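Local structure of UDP-glucose:anthocyanidin 3-O-glucosyltransferase (Clitoria ternatea, 4REL) at residues 22-27 and 238-244; 62-66 and 92-96; 203-209 and 228-232; 284-289 and 390-396. The protein belongs to the UDP-glycosyltransferase family of GT-B fold, built from two Rossmann-like domains, and binds 3,5,7-trihydroxy-2-(4-hydroxyphenyl)-4H-chromen-4-one in a pocket. Residues are numbered along the deposited sequence.

Interaction 1 of 4, residues 22-27 and 238-244; sequences LNLVLK and PLPCPQL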
loop_
_atom_site.group_PDB
_atom_site.type_symbol
_atom_site.label_atom_id
_atom_site.label_comp_id
_atom_site.label_asym_id
_atom_site.label_seq_id
_atom_site.Cartn_x
_atom_site.Cartn_y
_atom_site.Cartn_z
ATOM N N LEU A 22 11.025 1.296 4.845
ATOM C CA LEU A 22 11.856 1.953 5.860
ATOM C C LEU A 22 11.376 1.560 7.241
ATOM O O LEU A 22 12.180 1.341 8.151
ATOM C CB LEU A 22 11.825 3.477 5.724
ATOM C CG LEU A 22 12.581 4.230 6.818
ATOM C CD1 LEU A 22 14.029 3.824 6.806
ATOM C CD2 LEU A 22 12.442 5.731 6.574
ATOM N N ASN A 23 10.061 1.463 7.391
ATOM C CA ASN A 23 9.460 1.052 8.654
ATOM C C ASN A 23 10.011 -0.302 9.090
ATOM O O ASN A 23 10.434 -0.481 10.233
ATOM C CB ASN A 23 7.946 0.975 8.486
ATOM C CG ASN A 23 7.213 0.846 9.801
ATOM O OD1 ASN A 23 7.583 1.465 10.808
ATOM N ND2 ASN A 23 6.145 0.051 9.797
ATOM N N LEU A 24 10.018 -1.259 8.170
ATOM C CA LEU A 24 10.538 -2.590 8.488
ATOM C C LEU A 24 12.030 -2.554 8.822
ATOM O O LEU A 24 12.478 -3.157 9.805
ATOM C CB LEU A 24 10.281 -3.554 7.329
ATOM C CG LEU A 24 10.892 -4.954 7.496
ATOM C CD1 LEU A 24 10.247 -5.703 8.653
ATOM C CD2 LEU A 24 10.737 -5.752 6.197
ATOM N N VAL A 25 12.805 -1.842 8.012
ATOM C CA VAL A 25 14.249 -1.743 8.253
ATOM C C VAL A 25 14.554 -1.072 9.596
ATOM O O VAL A 25 15.475 -1.485 10.315
ATOM C CB VAL A 25 14.955 -1.002 7.088
ATOM C CG1 VAL A 25 16.410 -0.688 7.439
ATOM C CG2 VAL A 25 14.889 -1.848 5.815
ATOM N N LEU A 26 13.778 -0.048 9.950
ATOM C CA LEU A 26 13.944 0.589 11.260
ATOM C C LEU A 26 13.745 -0.424 12.390
ATOM O O LEU A 26 14.501 -0.427 13.364
ATOM C CB LEU A 26 12.984 1.773 11.430
ATOM C CG LEU A 26 13.340 3.039 10.648
ATOM C CD1 LEU A 26 12.198 4.036 10.650
ATOM C CD2 LEU A 26 14.596 3.697 11.216
ATOM N N LYS A 27 12.737 -1.280 12.260
ATOM C CA LYS A 27 12.466 -2.291 13.291
ATOM C C LYS A 27 13.611 -3.290 13.376
ATOM O O LYS A 27 14.044 -3.661 14.466
ATOM C CB LYS A 27 11.163 -3.042 13.001
ATOM C CG LYS A 27 9.894 -2.193 13.141
ATOM C CD LYS A 27 8.668 -2.949 12.616
ATOM C CE LYS A 27 7.467 -2.018 12.491
ATOM N NZ LYS A 27 6.276 -2.754 11.970
ATOM N N PRO A 238 2.324 -3.971 9.973
ATOM C CA PRO A 238 2.586 -2.780 9.151
ATOM C C PRO A 238 2.545 -1.463 9.914
ATOM O O PRO A 238 2.914 -0.436 9.345
ATOM C CB PRO A 238 1.434 -2.802 8.132
ATOM C CG PRO A 238 0.339 -3.548 8.830
ATOM C CD PRO A 238 1.041 -4.609 9.625
ATOM N N LEU A 239 2.082 -1.492 11.163
ATOM C CA LEU A 239 1.991 -0.290 11.983
ATOM C C LEU A 239 3.347 0.386 12.101
ATOM O O LEU A 239 4.379 -0.290 12.130
ATOM C CB LEU A 239 1.461 -0.632 13.380
ATOM C CG LEU A 239 0.037 -1.190 13.397
ATOM C CD1 LEU A 239 -0.405 -1.510 14.824
ATOM C CD2 LEU A 239 -0.924 -0.212 12.738
ATOM N N PRO A 240 3.352 1.728 12.163
ATOM C CA PRO A 240 4.611 2.479 12.214
ATOM C C PRO A 240 5.339 2.304 13.538
ATOM O O PRO A 240 4.718 2.373 14.604
ATOM C CB PRO A 240 4.158 3.938 12.068
ATOM C CG PRO A 240 2.743 3.946 12.572
ATOM C CD PRO A 240 2.175 2.619 12.126
ATOM N N CYS A 241 6.643 2.068 13.473
ATOM C CA CYS A 241 7.468 2.154 14.666
ATOM C C CYS A 241 7.689 3.642 14.939
ATOM O O CYS A 241 7.650 4.450 14.014
ATOM C CB CYS A 241 8.800 1.427 14.466
ATOM S SG CYS A 241 9.861 2.177 13.229
ATOM N N PRO A 242 7.911 4.012 16.209
ATOM C CA PRO A 242 8.014 5.435 16.559
ATOM C C PRO A 242 9.032 6.225 15.729
ATOM O O PRO A 242 8.795 7.409 15.471
ATOM C CB PRO A 242 8.416 5.413 18.044
ATOM C CG PRO A 242 8.813 3.991 18.339
ATOM C CD PRO A 242 8.023 3.147 17.394
ATOM N N GLN A 243 10.124 5.587 15.303
ATOM C CA GLN A 243 11.164 6.294 14.551
ATOM C C GLN A 243 10.737 6.630 13.120
ATOM O O GLN A 243 11.346 7.480 12.465
ATOM C CB GLN A 243 12.483 5.510 14.554
ATOM C CG GLN A 243 13.692 6.326 14.088
ATOM C CD GLN A 243 15.001 5.874 14.717
ATOM O OE1 GLN A 243 15.200 4.689 14.984
ATOM N NE2 GLN A 243 15.899 6.824 14.963
ATOM N N LEU A 244 9.690 5.972 12.631
ATOM C CA LEU A 244 9.194 6.279 11.291
ATOM C C LEU A 244 8.498 7.638 11.289
ATOM O O LEU A 244 8.599 8.406 10.332
ATOM C CB LEU A 244 8.221 5.201 10.807
ATOM C CG LEU A 244 7.737 5.336 9.359
ATOM C CD1 LEU A 244 8.885 5.152 8.380
ATOM C CD2 LEU A 244 6.624 4.335 9.075
#
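A polar clamp with an apolar flank joins helix 18-31 of the N-terminal domain to the loop that follows strand 233-235, at the start of the connection to the C-terminal domain. Asn-23 is the centre. Its amide is matched to the loop backbone on both sides of Pro-240: ND2 donates to Leu-239 O (2.9 Å) and OD1 accepts from Cys-241 N (2.9 Å), both nearly linear. One helical turn on, the extended Lys-27 side chain brings NZ to the same carbonyl, 3.1 Å from Leu-239 O, so this oxygen takes two side-chain donors. Beyond the polar pair the loop turns at Pro-242, with Leu-244 N bonded to Cys-241 O (2.9 Å), and lays Cys-241 and Leu-244 against the helix. Leu-26 CB packs on Cys-241 SG (3.6 Å), Leu-26 CD1 lies 4.1 Å from Leu-244 CB, and Leu-22 CD2 meets Leu-244 CD1 at 4.0 Å. Arg-53 NH2 is hydrogen-bonded to Leu-244 O, while Met-350 of helix 346-354 covers Pro-238 and Leu-239. One side-chain amide and one lysine ammonium, bonded to the loop backbone, thus fasten the departing chain to the first helix of the Rossmann-like domain, at the interdomain connection of a GT-B fold.

Interaction 2 of 4, residues 62-66 and 92-96; sequences FTISD and NLRKG
Edge strand 62-64, extended with Ile-64 at phi/psi -120/173, runs nearly antiparallel to helix 92-96: the axes lie 7.7 Å apart at 162°, with Ile-64 and Gly-96 nearest (CA atoms 5.8 Å apart). Asn-92, chi1 t, pairs its amide with the backbone of Ser-65: OD1 accepts from Ser-65 N (3.1 Å) and ND2 donates to Ser-65 O (2.9 Å). Leu-93 points its CA-CB bond away, yet its CD2 touches Ile-64 CD1 at 3.8 Å. Lys-95, bent by chi2 and chi3 both m, folds back so that NZ donates to Thr-63 O (2.8 Å). At Gly-96 the helix comes closest: Ile-64 CG2, with chi1 p, sits 3.4 Å from both Gly-96 N and Asn-92 O, and a CB there would crowd it. Such helix-on-strand packing is characteristic of a Rossmann-like sheet, here in the crossover from strand 59-64 to strand 110-114. Strand 36-42 pairs alongside, helix 80-86 adds Phe-85 against Ile-64 and Asn-92, and helix 119-127 receives Leu-93.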
loop_
_atom_site.group_PDB
_atom_site.type_symbol
_atom_site.label_atom_id
_atom_site.label_comp_id
_atom_site.label_asym_id
_atom_site.label_seq_id
_atom_site.Cartn_x
_atom_site.Cartn_y
_atom_site.Cartn_z
ATOM N N PHE A 62 22.341 4.968 0.479
ATOM C CA PHE A 62 23.139 5.066 -0.740
ATOM C C PHE A 62 22.257 5.390 -1.929
ATOM O O PHE A 62 21.051 5.132 -1.905
ATOM C CB PHE A 62 23.930 3.772 -0.964
ATOM C CG PHE A 62 24.809 3.415 0.204
ATOM C CD1 PHE A 62 26.036 4.029 0.368
ATOM C CD2 PHE A 62 24.387 2.500 1.163
ATOM C CE1 PHE A 62 26.834 3.735 1.454
ATOM C CE2 PHE A 62 25.187 2.197 2.256
ATOM C CZ PHE A 62 26.412 2.813 2.400
ATOM N N THR A 63 22.859 5.972 -2.961
ATOM C CA THR A 63 22.091 6.458 -4.108
ATOM C C THR A 63 22.498 5.790 -5.419
ATOM O O THR A 63 23.682 5.743 -5.763
ATOM C CB THR A 63 22.267 7.970 -4.266
ATOM O OG1 THR A 63 21.864 8.630 -3.057
ATOM C CG2 THR A 63 21.434 8.498 -5.432
ATOM N N ILE A 64 21.504 5.299 -6.155
ATOM C CA ILE A 64 21.723 4.752 -7.496
ATOM C C ILE A 64 20.901 5.525 -8.533
ATOM O O ILE A 64 20.082 6.381 -8.181
ATOM C CB ILE A 64 21.395 3.254 -7.576
ATOM C CG1 ILE A 64 19.933 2.998 -7.203
ATOM C CG2 ILE A 64 22.345 2.446 -6.682
ATOM C CD1 ILE A 64 19.503 1.531 -7.331
ATOM N N SER A 65 21.122 5.225 -9.808
ATOM C CA SER A 65 20.428 5.935 -10.891
ATOM C C SER A 65 18.914 5.709 -10.896
ATOM O O SER A 65 18.444 4.622 -10.562
ATOM C CB SER A 65 20.990 5.496 -12.249
ATOM O OG SER A 65 20.295 6.140 -13.309
ATOM N N ASP A 66 18.152 6.732 -11.294
ATOM C CA ASP A 66 16.714 6.566 -11.493
ATOM C C ASP A 66 16.352 6.175 -12.926
ATOM O O ASP A 66 15.183 5.925 -13.229
ATOM C CB ASP A 66 15.930 7.815 -11.053
ATOM C CG ASP A 66 16.335 9.081 -11.809
ATOM O OD1 ASP A 66 17.089 9.008 -12.803
ATOM O OD2 ASP A 66 15.881 10.174 -11.403
ATOM N N ASN A 92 22.783 -1.482 -12.210
ATOM C CA ASN A 92 22.542 -0.286 -11.419
ATOM C C ASN A 92 22.410 -0.651 -9.944
ATOM O O ASN A 92 22.929 0.046 -9.070
ATOM C CB ASN A 92 21.281 0.419 -11.917
ATOM C CG ASN A 92 21.033 1.750 -11.231
ATOM O OD1 ASN A 92 21.964 2.503 -10.930
ATOM N ND2 ASN A 92 19.763 2.056 -10.994
ATOM N N LEU A 93 21.724 -1.753 -9.662
ATOM C CA LEU A 93 21.604 -2.205 -8.281
ATOM C C LEU A 93 22.961 -2.569 -7.702
ATOM O O LEU A 93 23.234 -2.305 -6.520
ATOM C CB LEU A 93 20.652 -3.401 -8.177
ATOM C CG LEU A 93 19.265 -3.205 -8.773
ATOM C CD1 LEU A 93 18.453 -4.490 -8.539
ATOM C CD2 LEU A 93 18.579 -2.020 -8.128
ATOM N N ARG A 94 23.825 -3.163 -8.523
ATOM C CA ARG A 94 25.154 -3.563 -8.056
ATOM C C ARG A 94 26.050 -2.360 -7.792
ATOM O O ARG A 94 27.026 -2.454 -7.066
ATOM C CB ARG A 94 25.826 -4.529 -9.044
ATOM C CG ARG A 94 25.105 -5.866 -9.175
ATOM C CD ARG A 94 25.782 -6.791 -10.185
ATOM N NE ARG A 94 25.110 -8.085 -10.265
ATOM C CZ ARG A 94 24.461 -8.538 -11.337
ATOM N NH1 ARG A 94 24.396 -7.810 -12.450
ATOM N NH2 ARG A 94 23.877 -9.725 -11.287
ATOM N N LYS A 95 25.723 -1.221 -8.392
ATOM C CA LYS A 95 26.466 -0.010 -8.059
ATOM C C LYS A 95 26.133 0.356 -6.604
ATOM O O LYS A 95 26.997 0.778 -5.842
ATOM C CB LYS A 95 26.136 1.139 -9.025
ATOM C CG LYS A 95 27.181 2.244 -9.063
ATOM C CD LYS A 95 26.931 3.321 -8.017
ATOM C CE LYS A 95 25.671 4.118 -8.318
ATOM N NZ LYS A 95 25.660 5.450 -7.651
ATOM N N GLY A 96 24.876 0.173 -6.217
ATOM C CA GLY A 96 24.474 0.358 -4.831
ATOM C C GLY A 96 25.203 -0.583 -3.892
ATOM O O GLY A 96 25.633 -0.181 -2.804
#

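Interaction 3 of 4, residues 203-209 and 228-232; sequences LPQAKAV and SKLQS
Within a beta-alpha-beta unit, the lead-in to strand 208-211 lies against the turn from helix 220-229 to strand 233-235, at the edge of the N-terminal Rossmann-like sheet. Residues 203-205 form a 3-10 turn closed by Ala-206 N to Leu-203 O (3.1 Å); the chain extends at Ala-206, kinks at Lys-207 (phi/psi -60/-38) and is extended again from Ala-208 (-154/152). Opposite it, Leu-230 and Ser-232 are extended, with Gln-231 (-67/-37) kinked between them. Nearest CA pairs are Pro-204 with Leu-230 (4.7 Å), Lys-207 with Gln-231 (5.9 Å) and Ala-208 with Ser-232 (4.5 Å). Apolar contacts centre on Leu-230, rotamer m,t: CD2 meets Leu-203 CB at 3.8 Å and CD1 meets Val-209 CG2 at 3.9 Å. Among direct hydrogen bonds, Val-209 N donates to Ser-232 O (2.9 Å), next to the parallel pairing of Val-209 with Leu-234, and Gln-231, chi1 m and chi2 t, stretches over the 3-10 turn to place NE2 3.0 Å from Pro-204 O. A water bridges the two segments, donating to Leu-203 O (2.8 Å) and Ala-206 O (2.7 Å) and accepting from Gln-231 N (2.9 Å).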
loop_
_atom_site.group_PDB
_atom_site.type_symbol
_atom_site.label_atom_id
_atom_site.label_comp_id
_atom_site.label_asym_id
_atom_site.label_seq_id
_atom_site.Cartn_x
_atom_site.Cartn_y
_atom_site.Cartn_z
ATOM N N LEU A 203 8.962 -15.088 -7.065
ATOM C CA LEU A 203 8.730 -15.191 -5.620
ATOM C C LEU A 203 9.105 -16.532 -4.937
ATOM O O LEU A 203 9.573 -16.522 -3.793
ATOM C CB LEU A 203 7.297 -14.783 -5.259
ATOM C CG LEU A 203 6.980 -13.303 -5.474
ATOM C CD1 LEU A 203 5.505 -13.042 -5.244
ATOM C CD2 LEU A 203 7.817 -12.450 -4.530
ATOM N N PRO A 204 8.905 -17.680 -5.617
ATOM C CA PRO A 204 9.335 -18.921 -4.959
ATOM C C PRO A 204 10.853 -19.033 -4.778
ATOM O O PRO A 204 11.331 -19.922 -4.054
ATOM C CB PRO A 204 8.823 -20.012 -5.914
ATOM C CG PRO A 204 7.624 -19.390 -6.557
ATOM C CD PRO A 204 8.061 -17.966 -6.794
ATOM N N GLN A 205 11.612 -18.152 -5.420
ATOM C CA GLN A 205 13.065 -18.192 -5.285
ATOM C C GLN A 205 13.533 -17.399 -4.068
ATOM O O GLN A 205 14.709 -17.437 -3.709
ATOM C CB GLN A 205 13.733 -17.673 -6.565
ATOM C CG GLN A 205 13.323 -18.471 -7.807
ATOM C CD GLN A 205 13.977 -17.974 -9.069
ATOM O OE1 GLN A 205 15.207 -18.027 -9.213
ATOM N NE2 GLN A 205 13.163 -17.492 -10.005
ATOM N N ALA A 206 12.605 -16.681 -3.439
ATOM C CA ALA A 206 12.922 -15.911 -2.239
ATOM C C ALA A 206 13.077 -16.816 -1.027
ATOM O O ALA A 206 12.298 -17.754 -0.834
ATOM C CB ALA A 206 11.853 -14.868 -1.972
ATOM N N LYS A 207 14.078 -16.523 -0.202
ATOM C CA LYS A 207 14.268 -17.230 1.064
ATOM C C LYS A 207 13.036 -17.059 1.953
ATOM O O LYS A 207 12.621 -17.994 2.658
ATOM C CB LYS A 207 15.523 -16.690 1.758
ATOM C CG LYS A 207 15.773 -17.248 3.152
ATOM C CD LYS A 207 16.132 -18.721 3.130
ATOM C CE LYS A 207 16.657 -19.155 4.504
ATOM N NZ LYS A 207 17.165 -20.560 4.506
ATOM N N ALA A 208 12.452 -15.865 1.908
ATOM C CA ALA A 208 11.188 -15.586 2.579
ATOM C C ALA A 208 10.466 -14.448 1.867
ATOM O O ALA A 208 11.101 -13.591 1.236
ATOM C CB ALA A 208 11.422 -15.232 4.051
ATOM N N VAL A 209 9.140 -14.450 1.945
ATOM C CA VAL A 209 8.353 -13.324 1.479
ATOM C C VAL A 209 7.733 -12.694 2.719
ATOM O O VAL A 209 7.083 -13.384 3.516
ATOM C CB VAL A 209 7.247 -13.754 0.481
ATOM C CG1 VAL A 209 6.347 -12.573 0.147
ATOM C CG2 VAL A 209 7.865 -14.318 -0.795
ATOM N N SER A 228 2.103 -22.813 0.368
ATOM C CA SER A 228 2.409 -23.946 -0.500
ATOM C C SER A 228 3.231 -23.527 -1.722
ATOM O O SER A 228 3.815 -24.365 -2.407
ATOM C CB SER A 228 1.128 -24.644 -0.955
ATOM O OG SER A 228 0.532 -23.950 -2.029
ATOM N N LYS A 229 3.282 -22.227 -1.990
ATOM C CA LYS A 229 4.001 -21.719 -3.159
ATOM C C LYS A 229 5.370 -21.149 -2.829
ATOM O O LYS A 229 6.205 -20.992 -3.719
ATOM C CB LYS A 229 3.180 -20.627 -3.852
ATOM C CG LYS A 229 1.858 -21.126 -4.436
ATOM C CD LYS A 229 2.093 -22.086 -5.605
ATOM C CE LYS A 229 0.776 -22.532 -6.227
ATOM N NZ LYS A 229 0.977 -23.247 -7.530
ATOM N N LEU A 230 5.585 -20.813 -1.562
ATOM C CA LEU A 230 6.770 -20.049 -1.163
ATOM C C LEU A 230 7.658 -20.822 -0.202
ATOM O O LEU A 230 7.198 -21.743 0.473
ATOM C CB LEU A 230 6.344 -18.717 -0.528
ATOM C CG LEU A 230 5.432 -17.822 -1.379
ATOM C CD1 LEU A 230 4.843 -16.692 -0.529
ATOM C CD2 LEU A 230 6.154 -17.261 -2.607
ATOM N N GLN A 231 8.933 -20.437 -0.123
ATOM C CA GLN A 231 9.838 -21.070 0.827
ATOM C C GLN A 231 9.436 -20.743 2.254
ATOM O O GLN A 231 9.521 -21.585 3.144
ATOM C CB GLN A 231 11.287 -20.639 0.573
ATOM C CG GLN A 231 11.793 -21.037 -0.797
ATOM C CD GLN A 231 13.263 -20.738 -0.994
ATOM O OE1 GLN A 231 14.064 -20.825 -0.056
ATOM N NE2 GLN A 231 13.632 -20.396 -2.223
ATOM N N SER A 232 8.980 -19.514 2.458
ATOM C CA SER A 232 8.558 -19.048 3.775
ATOM C C SER A 232 7.679 -17.821 3.607
ATOM O O SER A 232 8.014 -16.921 2.835
ATOM C CB SER A 232 9.781 -18.704 4.633
ATOM O OG SER A 232 9.391 -18.236 5.910
HETATM O O HOH W 1 9.712 -17.981 -1.425
#

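Interaction 4 of 4, residues 284-289 and 390-396; sequences AVAEAL and FTKNGFV
Two helices of the C-terminal domain cross at -54°, their short axes 8.2 Å apart, in a contact without hydrogen bonds between the segments. Helix 284-289 is regular; the other segment comes in extended at Phe-390 (phi/psi -69/127) and Thr-391 (-133/160), then coils from Lys-392. Thr-391, chi1 p, is the N-cap, OG1 accepting from Gly-394 N at 3.0 Å, where a CB on residue 394 would collide with that oxygen. The small Ala-288 lets the backbones come close: its CA is 4.5 Å from Lys-392 CA. The Ala-288 methyl is the main bump, seated in a hollow made by Lys-392 O (3.6 Å from its CB), Phe-395 CD2 (3.4 Å) and Val-396 CG2 (3.8 Å). One turn earlier, Ala-284 CB rests on the lead-in, 3.5 Å from Phe-390 O and 3.8 Å from Thr-391 CA. Val-285, chi1 t, spans two neighbouring rings: CG2 stands over the Phe-390 face in a CH-pi contact, 3.6 Å from the centroid, while CG1 is 4.0 Å from Phe-395 CE2. That ring also meets Leu-289 CG, 4.3 Å from CE2. At the outer margin Glu-287 CB lies on Lys-392 CD (3.7 Å). This is side-by-side helix packing on a Rossmann-like sheet: Val-285 and Leu-289 touch Trp-298 of strand 296-299, and both phenylalanines reach Val-341 of strand 337-342.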
loop_
_atom_site.group_PDB
_atom_site.type_symbol
_atom_site.label_atom_id
_atom_site.label_comp_id
_atom_site.label_asym_id
_atom_site.label_seq_id
_atom_site.Cartn_x
_atom_site.Cartn_y
_atom_site.Cartn_z
ATOM N N ALA A 284 -18.553 15.221 -9.143
ATOM C CA ALA A 284 -19.561 14.351 -8.542
ATOM C C ALA A 284 -19.361 14.193 -7.038
ATOM O O ALA A 284 -20.331 14.201 -6.274
ATOM C CB ALA A 284 -19.562 12.978 -9.214
ATOM N N VAL A 285 -18.109 14.035 -6.623
ATOM C CA VAL A 285 -17.797 13.926 -5.198
ATOM C C VAL A 285 -18.232 15.193 -4.465
ATOM O O VAL A 285 -18.910 15.119 -3.435
ATOM C CB VAL A 285 -16.302 13.643 -4.973
ATOM C CG1 VAL A 285 -15.914 13.868 -3.507
ATOM C CG2 VAL A 285 -15.973 12.209 -5.412
ATOM N N ALA A 286 -17.875 16.355 -5.006
ATOM C CA ALA A 286 -18.288 17.614 -4.378
ATOM C C ALA A 286 -19.812 17.756 -4.287
ATOM O O ALA A 286 -20.345 18.093 -3.226
ATOM C CB ALA A 286 -17.673 18.819 -5.098
ATOM N N GLU A 287 -20.514 17.495 -5.390
ATOM C CA GLU A 287 -21.974 17.604 -5.394
ATOM C C GLU A 287 -22.628 16.696 -4.356
ATOM O O GLU A 287 -23.569 17.100 -3.660
ATOM C CB GLU A 287 -22.522 17.268 -6.784
ATOM C CG GLU A 287 -22.156 18.293 -7.833
ATOM C CD GLU A 287 -22.639 17.906 -9.209
ATOM O OE1 GLU A 287 -23.079 16.747 -9.387
ATOM O OE2 GLU A 287 -22.577 18.761 -10.116
ATOM N N ALA A 288 -22.133 15.463 -4.267
ATOM C CA ALA A 288 -22.687 14.476 -3.338
ATOM C C ALA A 288 -22.399 14.878 -1.902
ATOM O O ALA A 288 -23.263 14.781 -1.039
ATOM C CB ALA A 288 -22.127 13.095 -3.615
ATOM N N LEU A 289 -21.180 15.328 -1.643
ATOM C CA LEU A 289 -20.834 15.757 -0.291
ATOM C C LEU A 289 -21.734 16.905 0.144
ATOM O O LEU A 289 -22.302 16.874 1.237
ATOM C CB LEU A 289 -19.360 16.164 -0.206
ATOM C CG LEU A 289 -18.341 15.028 -0.141
ATOM C CD1 LEU A 289 -16.918 15.594 -0.150
ATOM C CD2 LEU A 289 -18.557 14.160 1.091
ATOM N N PHE A 390 -17.745 7.437 -9.125
ATOM C CA PHE A 390 -18.446 8.433 -8.333
ATOM C C PHE A 390 -19.500 9.123 -9.174
ATOM O O PHE A 390 -19.216 9.618 -10.263
ATOM C CB PHE A 390 -17.483 9.491 -7.789
ATOM C CG PHE A 390 -16.627 9.010 -6.652
ATOM C CD1 PHE A 390 -17.203 8.607 -5.452
ATOM C CD2 PHE A 390 -15.246 8.982 -6.773
ATOM C CE1 PHE A 390 -16.410 8.173 -4.392
ATOM C CE2 PHE A 390 -14.451 8.547 -5.723
ATOM C CZ PHE A 390 -15.030 8.146 -4.533
ATOM N N THR A 391 -20.724 9.127 -8.668
ATOM C CA THR A 391 -21.796 9.936 -9.233
ATOM C C THR A 391 -22.443 10.605 -8.040
ATOM O O THR A 391 -22.306 10.127 -6.921
ATOM C CB THR A 391 -22.866 9.083 -9.918
ATOM O OG1 THR A 391 -23.496 8.243 -8.941
ATOM C CG2 THR A 391 -22.259 8.212 -11.022
ATOM N N LYS A 392 -23.168 11.690 -8.255
ATOM C CA LYS A 392 -23.812 12.373 -7.129
ATOM C C LYS A 392 -24.814 11.476 -6.413
ATOM O O LYS A 392 -24.703 11.244 -5.216
ATOM C CB LYS A 392 -24.489 13.675 -7.565
ATOM C CG LYS A 392 -25.168 14.418 -6.411
ATOM C CD LYS A 392 -25.862 15.686 -6.886
ATOM C CE LYS A 392 -27.005 15.375 -7.834
ATOM N NZ LYS A 392 -27.626 16.613 -8.393
ATOM N N ASN A 393 -25.790 10.950 -7.140
ATOM C CA ASN A 393 -26.817 10.140 -6.498
ATOM C C ASN A 393 -26.286 8.865 -5.863
ATOM O O ASN A 393 -26.682 8.513 -4.758
ATOM C CB ASN A 393 -27.962 9.841 -7.474
ATOM C CG ASN A 393 -28.765 11.092 -7.827
ATOM O OD1 ASN A 393 -28.651 12.128 -7.162
ATOM N ND2 ASN A 393 -29.583 10.996 -8.874
ATOM N N GLY A 394 -25.367 8.192 -6.547
ATOM C CA GLY A 394 -24.827 6.942 -6.039
ATOM C C GLY A 394 -24.010 7.125 -4.776
ATOM O O GLY A 394 -24.142 6.364 -3.822
ATOM N N PHE A 395 -23.158 8.144 -4.774
ATOM C CA PHE A 395 -22.288 8.421 -3.637
ATOM C C PHE A 395 -23.112 8.887 -2.428
ATOM O O PHE A 395 -22.822 8.495 -1.296
ATOM C CB PHE A 395 -21.231 9.452 -4.053
ATOM C CG PHE A 395 -20.180 9.733 -3.011
ATOM C CD1 PHE A 395 -19.863 8.809 -2.030
ATOM C CD2 PHE A 395 -19.502 10.937 -3.034
ATOM C CE1 PHE A 395 -18.901 9.095 -1.086
ATOM C CE2 PHE A 395 -18.533 11.232 -2.093
ATOM C CZ PHE A 395 -18.230 10.307 -1.116
ATOM N N VAL A 396 -24.138 9.704 -2.663
ATOM C CA VAL A 396 -25.034 10.103 -1.578
ATOM C C VAL A 396 -25.645 8.866 -0.928
ATOM O O VAL A 396 -25.724 8.777 0.297
ATOM C CB VAL A 396 -26.165 11.054 -2.069
ATOM C CG1 VAL A 396 -27.280 11.156 -1.036
ATOM C CG2 VAL A 396 -25.610 12.434 -2.363
#

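Overall arrangement
Interactions 1, 2 and 3 belong to the N-terminal domain, interaction 4 to the C-terminal one. Interactions 2 and 3 lie at opposite edges of the seven-stranded parallel sheet, near strands 59-64 and 233-235, with centres about 25 Å apart. They follow one another along the chain, and both are nested inside the long loop closed by interaction 1, whose centre is about 23 Å from each. Interaction 1 thus brings the chain back to its first helix before it passes to the second domain. Interaction 4 comes last, on the six-stranded sheet, about 37 to 45 Å from the other centres and across the chain's centre from them, in keeping with the two-domain GT-B architecture.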